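Local coordinates for PcyX_EBK42635 (Marine metagenome, PDB 5OWG), which probably reduces biliverdin to phycoerythrobilin in a ferredoxin-dependent four-electron reaction, as a bilin reductase of oceanic phage type, at residues E20-L25 with R50-R55; N26-E31 with N172-I177; R55-A60 with D178-H183. All coordinates share one frame; numbering follows the deposited sequence.

Contact 1: E20-L25 with R50-R55; sequences ETIEVL and RTWNNR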
loop_
_atom_site.group_PDB
_atom_site.type_symbol
_atom_site.label_atom_id
_atom_site.label_comp_id
_atom_site.label_asym_id
_atom_site.label_seq_id
_atom_site.Cartn_x
_atom_site.Cartn_y
_atom_site.Cartn_z
ATOM N N GLU A 20 -9.871 -0.815 10.598
ATOM C CA GLU A 20 -9.646 0.612 10.805
ATOM C C GLU A 20 -9.043 1.248 9.559
ATOM O O GLU A 20 -9.374 2.387 9.210
ATOM C CB GLU A 20 -8.732 0.839 12.012
ATOM C CG GLU A 20 -9.206 0.207 13.315
ATOM C CD GLU A 20 -10.580 0.680 13.741
ATOM O OE1 GLU A 20 -11.567 0.356 13.048
ATOM O OE2 GLU A 20 -10.676 1.378 14.772
ATOM N N THR A 21 -8.154 0.523 8.874
ATOM C CA THR A 21 -7.569 1.030 7.636
ATOM C C THR A 21 -8.631 1.210 6.559
ATOM O O THR A 21 -8.647 2.226 5.854
ATOM C CB THR A 21 -6.466 0.080 7.158
ATOM O OG1 THR A 21 -5.293 0.265 7.959
ATOM C CG2 THR A 21 -6.114 0.315 5.684
ATOM N N ILE A 22 -9.527 0.232 6.410
ATOM C CA ILE A 22 -10.550 0.312 5.373
ATOM C C ILE A 22 -11.536 1.432 5.679
ATOM O O ILE A 22 -12.041 2.098 4.768
ATOM C CB ILE A 22 -11.260 -1.046 5.221
ATOM C CG1 ILE A 22 -10.270 -2.104 4.730
ATOM C CG2 ILE A 22 -12.427 -0.939 4.243
ATOM C CD1 ILE A 22 -10.782 -3.524 4.824
ATOM N N GLU A 23 -11.833 1.654 6.962
ATOM C CA GLU A 23 -12.741 2.737 7.328
ATOM C C GLU A 23 -12.173 4.090 6.918
ATOM O O GLU A 23 -12.895 4.940 6.388
ATOM C CB GLU A 23 -13.017 2.704 8.830
ATOM C CG GLU A 23 -14.050 3.724 9.305
ATOM C CD GLU A 23 -15.424 3.494 8.704
ATOM O OE1 GLU A 23 -15.633 2.430 8.084
ATOM O OE2 GLU A 23 -16.297 4.375 8.852
ATOM N N VAL A 24 -10.878 4.306 7.155
ATOM C CA VAL A 24 -10.255 5.574 6.783
ATOM C C VAL A 24 -10.334 5.777 5.275
ATOM O O VAL A 24 -10.711 6.853 4.795
ATOM C CB VAL A 24 -8.799 5.621 7.285
ATOM C CG1 VAL A 24 -8.084 6.870 6.776
ATOM C CG2 VAL A 24 -8.765 5.580 8.806
ATOM N N LEU A 25 -9.985 4.745 4.504
ATOM C CA LEU A 25 -9.980 4.883 3.050
ATOM C C LEU A 25 -11.383 5.145 2.516
ATOM O O LEU A 25 -11.559 5.918 1.568
ATOM C CB LEU A 25 -9.378 3.633 2.404
ATOM C CG LEU A 25 -7.898 3.367 2.703
ATOM C CD1 LEU A 25 -7.495 1.984 2.224
ATOM C CD2 LEU A 25 -7.013 4.421 2.059
ATOM N N ARG A 50 -7.803 -4.322 -3.152
ATOM C CA ARG A 50 -8.758 -3.234 -3.277
ATOM C C ARG A 50 -8.004 -1.932 -3.491
ATOM O O ARG A 50 -6.947 -1.718 -2.891
ATOM C CB ARG A 50 -9.635 -3.141 -2.026
ATOM C CG ARG A 50 -10.475 -4.382 -1.788
ATOM C CD ARG A 50 -11.201 -4.312 -0.460
ATOM N NE ARG A 50 -12.249 -3.296 -0.465
ATOM C CZ ARG A 50 -12.924 -2.914 0.613
ATOM N NH1 ARG A 50 -12.660 -3.454 1.795
ATOM N NH2 ARG A 50 -13.862 -1.983 0.512
ATOM N N THR A 51 -8.548 -1.063 -4.342
ATOM C CA THR A 51 -7.885 0.187 -4.678
ATOM C C THR A 51 -8.851 1.355 -4.548
ATOM O O THR A 51 -10.025 1.246 -4.915
ATOM C CB THR A 51 -7.308 0.146 -6.099
ATOM O OG1 THR A 51 -8.339 -0.210 -7.029
ATOM C CG2 THR A 51 -6.169 -0.863 -6.182
ATOM N N TRP A 52 -8.347 2.468 -4.014
ATOM C CA TRP A 52 -9.089 3.716 -3.920
ATOM C C TRP A 52 -8.281 4.827 -4.576
ATOM O O TRP A 52 -7.080 4.687 -4.826
ATOM C CB TRP A 52 -9.382 4.123 -2.464
ATOM C CG TRP A 52 -10.192 3.154 -1.648
ATOM C CD1 TRP A 52 -11.484 3.314 -1.229
ATOM C CD2 TRP A 52 -9.756 1.895 -1.124
ATOM N NE1 TRP A 52 -11.878 2.230 -0.483
ATOM C CE2 TRP A 52 -10.837 1.343 -0.405
ATOM C CE3 TRP A 52 -8.558 1.177 -1.196
ATOM C CZ2 TRP A 52 -10.755 0.108 0.234
ATOM C CZ3 TRP A 52 -8.480 -0.050 -0.561
ATOM C CH2 TRP A 52 -9.572 -0.571 0.145
ATOM N N ASN A 53 -8.952 5.941 -4.851
ATOM C CA ASN A 53 -8.258 7.151 -5.268
ATOM C C ASN A 53 -9.170 8.347 -5.041
ATOM O O ASN A 53 -10.383 8.205 -4.864
ATOM C CB ASN A 53 -7.824 7.078 -6.736
ATOM C CG ASN A 53 -8.994 6.919 -7.690
ATOM O OD1 ASN A 53 -10.117 7.331 -7.398
ATOM N ND2 ASN A 53 -8.733 6.319 -8.844
ATOM N N ASN A 54 -8.562 9.530 -5.041
ATOM C CA ASN A 54 -9.313 10.775 -5.072
ATOM C C ASN A 54 -8.500 11.795 -5.861
ATOM O O ASN A 54 -7.457 11.473 -6.438
ATOM C CB ASN A 54 -9.658 11.261 -3.653
ATOM C CG ASN A 54 -8.462 11.832 -2.903
ATOM O OD1 ASN A 54 -7.361 11.956 -3.440
ATOM N ND2 ASN A 54 -8.683 12.192 -1.640
ATOM N N ARG A 55 -8.998 13.033 -5.889
ATOM C CA ARG A 55 -8.335 14.091 -6.643
ATOM C C ARG A 55 -6.849 14.162 -6.323
ATOM O O ARG A 55 -6.024 14.391 -7.217
ATOM C CB ARG A 55 -9.013 15.433 -6.346
ATOM C CG ARG A 55 -8.191 16.664 -6.727
ATOM C CD ARG A 55 -8.992 17.950 -6.547
ATOM N NE ARG A 55 -8.174 19.144 -6.753
ATOM C CZ ARG A 55 -8.569 20.384 -6.475
ATOM N NH1 ARG A 55 -9.776 20.606 -5.971
ATOM N NH2 ARG A 55 -7.755 21.407 -6.698
#

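Contact 2: N26-E31 with N172-I177; sequences NNNLVE and NLNNYI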
loop_
_atom_site.group_PDB
_atom_site.type_symbol
_atom_site.label_atom_id
_atom_site.label_comp_id
_atom_site.label_asym_id
_atom_site.label_seq_id
_atom_site.Cartn_x
_atom_site.Cartn_y
_atom_site.Cartn_z
ATOM N N ASN A 26 -12.398 4.514 3.113
ATOM C CA ASN A 26 -13.771 4.750 2.677
ATOM C C ASN A 26 -14.240 6.161 3.015
ATOM O O ASN A 26 -15.108 6.704 2.322
ATOM C CB ASN A 26 -14.711 3.723 3.309
ATOM C CG ASN A 26 -14.551 2.338 2.710
ATOM O OD1 ASN A 26 -14.169 2.190 1.550
ATOM N ND2 ASN A 26 -14.851 1.315 3.499
ATOM N N ASN A 27 -13.686 6.768 4.066
ATOM C CA ASN A 27 -14.132 8.082 4.512
ATOM C C ASN A 27 -13.479 9.234 3.758
ATOM O O ASN A 27 -13.963 10.367 3.863
ATOM C CB ASN A 27 -13.857 8.253 6.009
ATOM C CG ASN A 27 -14.976 7.710 6.876
ATOM O OD1 ASN A 27 -15.736 6.835 6.461
ATOM N ND2 ASN A 27 -15.085 8.237 8.091
ATOM N N ASN A 28 -12.404 8.984 3.016
ATOM C CA ASN A 28 -11.670 10.040 2.327
ATOM C C ASN A 28 -11.558 9.812 0.829
ATOM O O ASN A 28 -11.646 10.769 0.056
ATOM C CB ASN A 28 -10.259 10.173 2.920
ATOM C CG ASN A 28 -10.268 10.724 4.331
ATOM O OD1 ASN A 28 -9.975 11.898 4.552
ATOM N ND2 ASN A 28 -10.605 9.875 5.295
ATOM N N LEU A 29 -11.365 8.572 0.401
ATOM C CA LEU A 29 -11.190 8.229 -1.000
ATOM C C LEU A 29 -12.438 7.519 -1.516
ATOM O O LEU A 29 -13.412 7.310 -0.788
ATOM C CB LEU A 29 -9.948 7.353 -1.182
ATOM C CG LEU A 29 -8.656 7.895 -0.571
ATOM C CD1 LEU A 29 -7.582 6.828 -0.552
ATOM C CD2 LEU A 29 -8.190 9.105 -1.341
ATOM N N VAL A 30 -12.398 7.150 -2.794
ATOM C CA VAL A 30 -13.453 6.368 -3.425
ATOM C C VAL A 30 -12.825 5.113 -4.009
ATOM O O VAL A 30 -11.788 5.185 -4.679
ATOM C CB VAL A 30 -14.184 7.170 -4.514
ATOM C CG1 VAL A 30 -15.270 6.322 -5.169
ATOM C CG2 VAL A 30 -14.782 8.430 -3.919
ATOM N N GLU A 31 -13.455 3.971 -3.758
ATOM C CA GLU A 31 -12.969 2.706 -4.280
ATOM C C GLU A 31 -13.318 2.567 -5.756
ATOM O O GLU A 31 -14.369 3.025 -6.215
ATOM C CB GLU A 31 -13.563 1.539 -3.492
ATOM C CG GLU A 31 -13.020 0.184 -3.897
ATOM C CD GLU A 31 -13.393 -0.902 -2.911
ATOM O OE1 GLU A 31 -14.273 -0.658 -2.059
ATOM O OE2 GLU A 31 -12.803 -2.001 -2.981
ATOM N N ASN A 172 -1.048 7.482 11.147
ATOM C CA ASN A 172 -0.196 8.075 10.123
ATOM C C ASN A 172 -0.899 8.101 8.771
ATOM O O ASN A 172 -0.592 8.952 7.928
ATOM C CB ASN A 172 1.124 7.307 10.030
ATOM C CG ASN A 172 1.959 7.421 11.294
ATOM O OD1 ASN A 172 1.456 7.804 12.350
ATOM N ND2 ASN A 172 3.239 7.085 11.190
ATOM N N LEU A 173 -1.840 7.182 8.551
ATOM C CA LEU A 173 -2.633 7.192 7.327
ATOM C C LEU A 173 -3.607 8.364 7.321
ATOM O O LEU A 173 -3.600 9.193 6.403
ATOM C CB LEU A 173 -3.385 5.866 7.187
ATOM C CG LEU A 173 -4.351 5.738 6.008
ATOM C CD1 LEU A 173 -3.616 5.848 4.681
ATOM C CD2 LEU A 173 -5.106 4.425 6.100
ATOM N N ASN A 174 -4.463 8.441 8.345
ATOM C CA ASN A 174 -5.416 9.543 8.449
ATOM C C ASN A 174 -4.721 10.888 8.281
ATOM O O ASN A 174 -5.277 11.814 7.679
ATOM C CB ASN A 174 -6.138 9.480 9.798
ATOM C CG ASN A 174 -7.643 9.620 9.668
ATOM O OD1 ASN A 174 -8.151 10.143 8.674
ATOM N ND2 ASN A 174 -8.366 9.157 10.682
ATOM N N ASN A 175 -3.501 11.014 8.807
ATOM C CA ASN A 175 -2.753 12.258 8.672
ATOM C C ASN A 175 -2.106 12.398 7.298
ATOM O O ASN A 175 -1.923 13.525 6.823
ATOM C CB ASN A 175 -1.687 12.349 9.765
ATOM C CG ASN A 175 -2.230 12.928 11.054
ATOM O OD1 ASN A 175 -2.259 14.143 11.229
ATOM N ND2 ASN A 175 -2.668 12.060 11.960
ATOM N N TYR A 176 -1.750 11.285 6.652
ATOM C CA TYR A 176 -1.199 11.362 5.302
ATOM C C TYR A 176 -2.250 11.854 4.315
ATOM O O TYR A 176 -1.974 12.718 3.474
ATOM C CB TYR A 176 -0.664 9.996 4.867
ATOM C CG TYR A 176 -0.197 9.956 3.425
ATOM C CD1 TYR A 176 1.112 10.282 3.088
ATOM C CD2 TYR A 176 -1.064 9.595 2.399
ATOM C CE1 TYR A 176 1.544 10.247 1.774
ATOM C CE2 TYR A 176 -0.643 9.560 1.080
ATOM C CZ TYR A 176 0.663 9.886 0.776
ATOM O OH TYR A 176 1.093 9.853 -0.531
ATOM N N ILE A 177 -3.463 11.309 4.405
ATOM C CA ILE A 177 -4.535 11.683 3.488
ATOM C C ILE A 177 -4.880 13.156 3.634
ATOM O O ILE A 177 -5.395 13.778 2.696
ATOM C CB ILE A 177 -5.760 10.778 3.734
ATOM C CG1 ILE A 177 -5.407 9.324 3.406
ATOM C CG2 ILE A 177 -6.953 11.228 2.901
ATOM C CD1 ILE A 177 -6.436 8.303 3.854
#

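Contact 3: R55-A60 with D178-H183; sequences RYIRRA and DKIRNH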
loop_
_atom_site.group_PDB
_atom_site.type_symbol
_atom_site.label_atom_id
_atom_site.label_comp_id
_atom_site.label_asym_id
_atom_site.label_seq_id
_atom_site.Cartn_x
_atom_site.Cartn_y
_atom_site.Cartn_z
ATOM N N ARG A 55 -8.998 13.033 -5.889
ATOM C CA ARG A 55 -8.335 14.091 -6.643
ATOM C C ARG A 55 -6.849 14.162 -6.323
ATOM O O ARG A 55 -6.024 14.391 -7.217
ATOM C CB ARG A 55 -9.013 15.433 -6.346
ATOM C CG ARG A 55 -8.191 16.664 -6.727
ATOM C CD ARG A 55 -8.992 17.950 -6.547
ATOM N NE ARG A 55 -8.174 19.144 -6.753
ATOM C CZ ARG A 55 -8.569 20.384 -6.475
ATOM N NH1 ARG A 55 -9.776 20.606 -5.971
ATOM N NH2 ARG A 55 -7.755 21.407 -6.698
ATOM N N TYR A 56 -6.487 13.957 -5.060
ATOM C CA TYR A 56 -5.121 14.194 -4.617
ATOM C C TYR A 56 -4.263 12.937 -4.595
ATOM O O TYR A 56 -3.032 13.048 -4.606
ATOM C CB TYR A 56 -5.136 14.824 -3.220
ATOM C CG TYR A 56 -5.992 16.070 -3.127
ATOM C CD1 TYR A 56 -5.516 17.298 -3.564
ATOM C CD2 TYR A 56 -7.277 16.013 -2.607
ATOM C CE1 TYR A 56 -6.296 18.437 -3.485
ATOM C CE2 TYR A 56 -8.064 17.145 -2.521
ATOM C CZ TYR A 56 -7.569 18.355 -2.962
ATOM O OH TYR A 56 -8.346 19.487 -2.882
ATOM N N ILE A 57 -4.874 11.756 -4.565
ATOM C CA ILE A 57 -4.159 10.488 -4.475
ATOM C C ILE A 57 -4.601 9.633 -5.654
ATOM O O ILE A 57 -5.736 9.140 -5.679
ATOM C CB ILE A 57 -4.430 9.779 -3.142
ATOM C CG1 ILE A 57 -3.901 10.616 -1.972
ATOM C CG2 ILE A 57 -3.800 8.390 -3.124
ATOM C CD1 ILE A 57 -4.617 10.348 -0.666
ATOM N N ARG A 58 -3.709 9.448 -6.632
ATOM C CA ARG A 58 -4.082 8.699 -7.827
ATOM C C ARG A 58 -4.313 7.225 -7.527
ATOM O O ARG A 58 -5.143 6.588 -8.186
ATOM C CB ARG A 58 -3.014 8.852 -8.915
ATOM C CG ARG A 58 -1.690 8.153 -8.637
ATOM C CD ARG A 58 -0.794 8.193 -9.866
ATOM N NE ARG A 58 0.502 7.565 -9.622
ATOM C CZ ARG A 58 0.763 6.271 -9.790
ATOM N NH1 ARG A 58 -0.180 5.436 -10.208
ATOM N NH2 ARG A 58 1.979 5.808 -9.535
ATOM N N ARG A 59 -3.605 6.664 -6.550
ATOM C CA ARG A 59 -3.734 5.238 -6.279
ATOM C C ARG A 59 -3.477 4.939 -4.810
ATOM O O ARG A 59 -2.461 5.358 -4.247
ATOM C CB ARG A 59 -2.776 4.429 -7.158
ATOM C CG ARG A 59 -2.963 2.928 -7.033
ATOM C CD ARG A 59 -2.156 2.172 -8.076
ATOM N NE ARG A 59 -2.482 0.746 -8.094
ATOM C CZ ARG A 59 -1.838 -0.190 -7.400
ATOM N NH1 ARG A 59 -0.814 0.131 -6.618
ATOM N NH2 ARG A 59 -2.219 -1.456 -7.491
ATOM N N ALA A 60 -4.413 4.212 -4.203
ATOM C CA ALA A 60 -4.278 3.676 -2.854
ATOM C C ALA A 60 -4.687 2.214 -2.912
ATOM O O ALA A 60 -5.824 1.907 -3.283
ATOM C CB ALA A 60 -5.149 4.445 -1.858
ATOM N N ASP A 178 -4.603 13.741 4.799
ATOM C CA ASP A 178 -4.915 15.147 5.030
ATOM C C ASP A 178 -3.811 16.061 4.507
ATOM O O ASP A 178 -4.083 17.015 3.770
ATOM C CB ASP A 178 -5.143 15.384 6.524
ATOM C CG ASP A 178 -5.157 16.858 6.890
ATOM O OD1 ASP A 178 -5.471 17.694 6.017
ATOM O OD2 ASP A 178 -4.841 17.183 8.053
ATOM N N LYS A 179 -2.560 15.793 4.882
ATOM C CA LYS A 179 -1.480 16.719 4.560
ATOM C C LYS A 179 -1.058 16.643 3.098
ATOM O O LYS A 179 -0.580 17.642 2.550
ATOM C CB LYS A 179 -0.277 16.450 5.463
ATOM C CG LYS A 179 -0.556 16.673 6.941
ATOM C CD LYS A 179 0.641 16.304 7.802
ATOM C CE LYS A 179 0.371 16.559 9.279
ATOM N NZ LYS A 179 0.093 17.993 9.568
ATOM N N ILE A 180 -1.219 15.486 2.451
ATOM C CA ILE A 180 -0.807 15.368 1.054
ATOM C C ILE A 180 -1.570 16.360 0.188
ATOM O O ILE A 180 -1.063 16.814 -0.846
ATOM C CB ILE A 180 -0.995 13.918 0.559
ATOM C CG1 ILE A 180 -0.329 13.716 -0.805
ATOM C CG2 ILE A 180 -2.474 13.561 0.454
ATOM C CD1 ILE A 180 1.191 13.774 -0.774
ATOM N N ARG A 181 -2.792 16.716 0.591
ATOM C CA ARG A 181 -3.582 17.675 -0.176
ATOM C C ARG A 181 -2.839 18.995 -0.345
ATOM O O ARG A 181 -2.957 19.655 -1.384
ATOM C CB ARG A 181 -4.930 17.905 0.510
ATOM C CG ARG A 181 -5.801 16.661 0.606
ATOM C CD ARG A 181 -6.624 16.640 1.887
ATOM N NE ARG A 181 -7.602 17.722 1.949
ATOM C CZ ARG A 181 -8.255 18.077 3.053
ATOM N NH1 ARG A 181 -8.028 17.446 4.198
ATOM N NH2 ARG A 181 -9.130 19.072 3.017
ATOM N N ASN A 182 -2.059 19.390 0.664
ATOM C CA ASN A 182 -1.401 20.694 0.673
ATOM C C ASN A 182 -0.257 20.803 -0.324
ATOM O O ASN A 182 0.423 21.836 -0.340
ATOM C CB ASN A 182 -0.864 20.999 2.071
ATOM C CG ASN A 182 -1.964 21.173 3.094
ATOM O OD1 ASN A 182 -2.954 21.861 2.849
ATOM N ND2 ASN A 182 -1.796 20.544 4.252
ATOM N N HIS A 183 -0.018 19.780 -1.145
ATOM C CA HIS A 183 1.131 19.753 -2.043
ATOM C C HIS A 183 0.719 19.552 -3.497
ATOM O O HIS A 183 1.545 19.165 -4.328
ATOM C CB HIS A 183 2.100 18.663 -1.592
ATOM C CG HIS A 183 2.687 18.917 -0.239
ATOM N ND1 HIS A 183 3.747 19.775 -0.037
ATOM C CD2 HIS A 183 2.347 18.446 0.983
ATOM C CE1 HIS A 183 4.041 19.812 1.251
ATOM N NE2 HIS A 183 3.207 19.015 1.892
#

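Contact 1: E20-L25 with R50-R55
Leu25 packs across one face of the Trp52 indole, CB over the middle and CD1 over the benzene half. CB stands 3.8 Å above the ring plane, and CD1 forms a CH-pi contact 17° off the ring normal. The closest atoms are Leu25 CD1 and Trp52 CZ3, 3.6 Å apart. One helical turn earlier, Ile22 meets the neighbouring side chain of the same strand face: its CG2 is 3.5 Å from Arg50 NH1, and its CD1 is nearly as near to that nitrogen. The two side chains cross at about a right angle, and the contact is apolar carbon against the guanidinium, with no hydrogen bond. Arg50 turns at chi3 (69°), a bend that brings its flat end to the CZ2 corner of the indole, with Trp52 CZ2 3.6 Å above one guanidinium face, offset toward the rim.

Further out, polar partners hold both groups. The Trp52 NE1 hydrogen is taken by Asn26 OD1, from the residue that follows Leu25, so the helix fixes the rotation of the indole as well as packing on it. Arg50 NE pairs with Glu31 in a salt bridge that probably balances its charge.

Helix 14-28 thus crosses one face of the antiparallel sheet, its short segment 34° from strand 47-53 with the axes 10.5 Å apart. That strand lies between strands 30-32 and 57-67, and Leu62 of strand 57-67 touches both Ile22 and Trp52, while Val24 of the helix packs on helix 161-179.

Contact 2: N26-E31 with N172-I177
Asn28 meets Ile177 where two helices, 14-28 and 161-179, lie on the same face of the central antiparallel sheet; the pair belongs to one helical layer of the alpha/beta/alpha sandwich of ferredoxin-dependent bilin reductases. The contact is small, burying 154 Å² in all, and it falls at the C-terminal part of the first helix, where the chain leaves for strand 30-32.

Along the second segment, Leu173 turns inward to the sheet, onto Leu80, and also packs against Val24 of the first helix one turn before Asn28. Asn174 comes next and brings its amide near that of Asn28. The two planes stand 82° apart, and Asn174 OD1 is 4.2 Å from Asn28 ND2, a distance at which the amides are neighbours without a hydrogen bond. The Asn28 ND2 is instead bonded to Val24 O, one turn back, which fixes the rotation of the amide. Tyr176 is directed to the sheet: its OH is bonded to Pro89 O and its ring meets Phe109 edge to face.

Ile177, the last residue of the segment, contributes the largest single share of the buried surface. It is buried, touching Leu80 of the sheet and Val24 as well as Asn28. Its CG2 branch is anti to the backbone N, with CG1 beside that N (chi1 -64°), and this rotation turns the single methyl onto the Asn28 side chain. There the Ile177 CG2 methyl lies above the amide plane, on its CB and OD1 side, 3.5 Å from each of Asn28 CB and OD1 and 3.6 Å from Asn28 CG.

Contact 3: R55-A60 with D178-H183
The Tyr56 ring is sandwiched between two arginine side chains, which present methylene groups to it. Over one face lies Arg181 CG, 3.6 Å above the plane and offset toward the rim, in a CH-pi contact 20° off the normal. On the opposite face Arg55 CG sits 4.0 Å above the centre. Tyr56 OH in turn lies 3.5 Å above one face of the Arg55 guanidinium, offset toward its rim. The Arg181 guanidinium is tilted 54° from the ring and does not stack on it; bends at chi2 and chi3 (65°) turn it instead toward Asp178, whose OD1 is 3.1 Å from Arg181 NH1 in a salt bridge. Arg55 likewise has its charge met elsewhere, by Glu184.

Beneath this layer, on the buried side, Ile57 CD1 touches Ile180 CG2 at 4.0 Å. These isoleucines join the segment 55-60 to the segment 178-183, with Leu80 and Pro82 of strand 73-82 nearby.

No hydrogen bond or salt bridge crosses between the segments. Cohesion comes from carbon packed on carbon and on a ring face, while the arginine charges are paired with Asp178 and Glu184.

How the contacts relate
From the N terminus, helix 14-28 leads through strand 30-32 to strand 47-53, and contact 1 closes this first loop by laying the helix on that strand. Contact 2 opens inside the loop and closes much later, on helix 161-179, so the two cross. Contact 3 starts where contact 1 ends, at Arg55, and follows it in series; it crosses contact 2 and reaches the residues that follow in the chain, 178-183. Contact 2 thus joins the two helices, and contact 3 ties 178-183 to the residues leading into strand 57-67. Leu29 lies at the junction, packing on Asn54, Ile57 and Ala60.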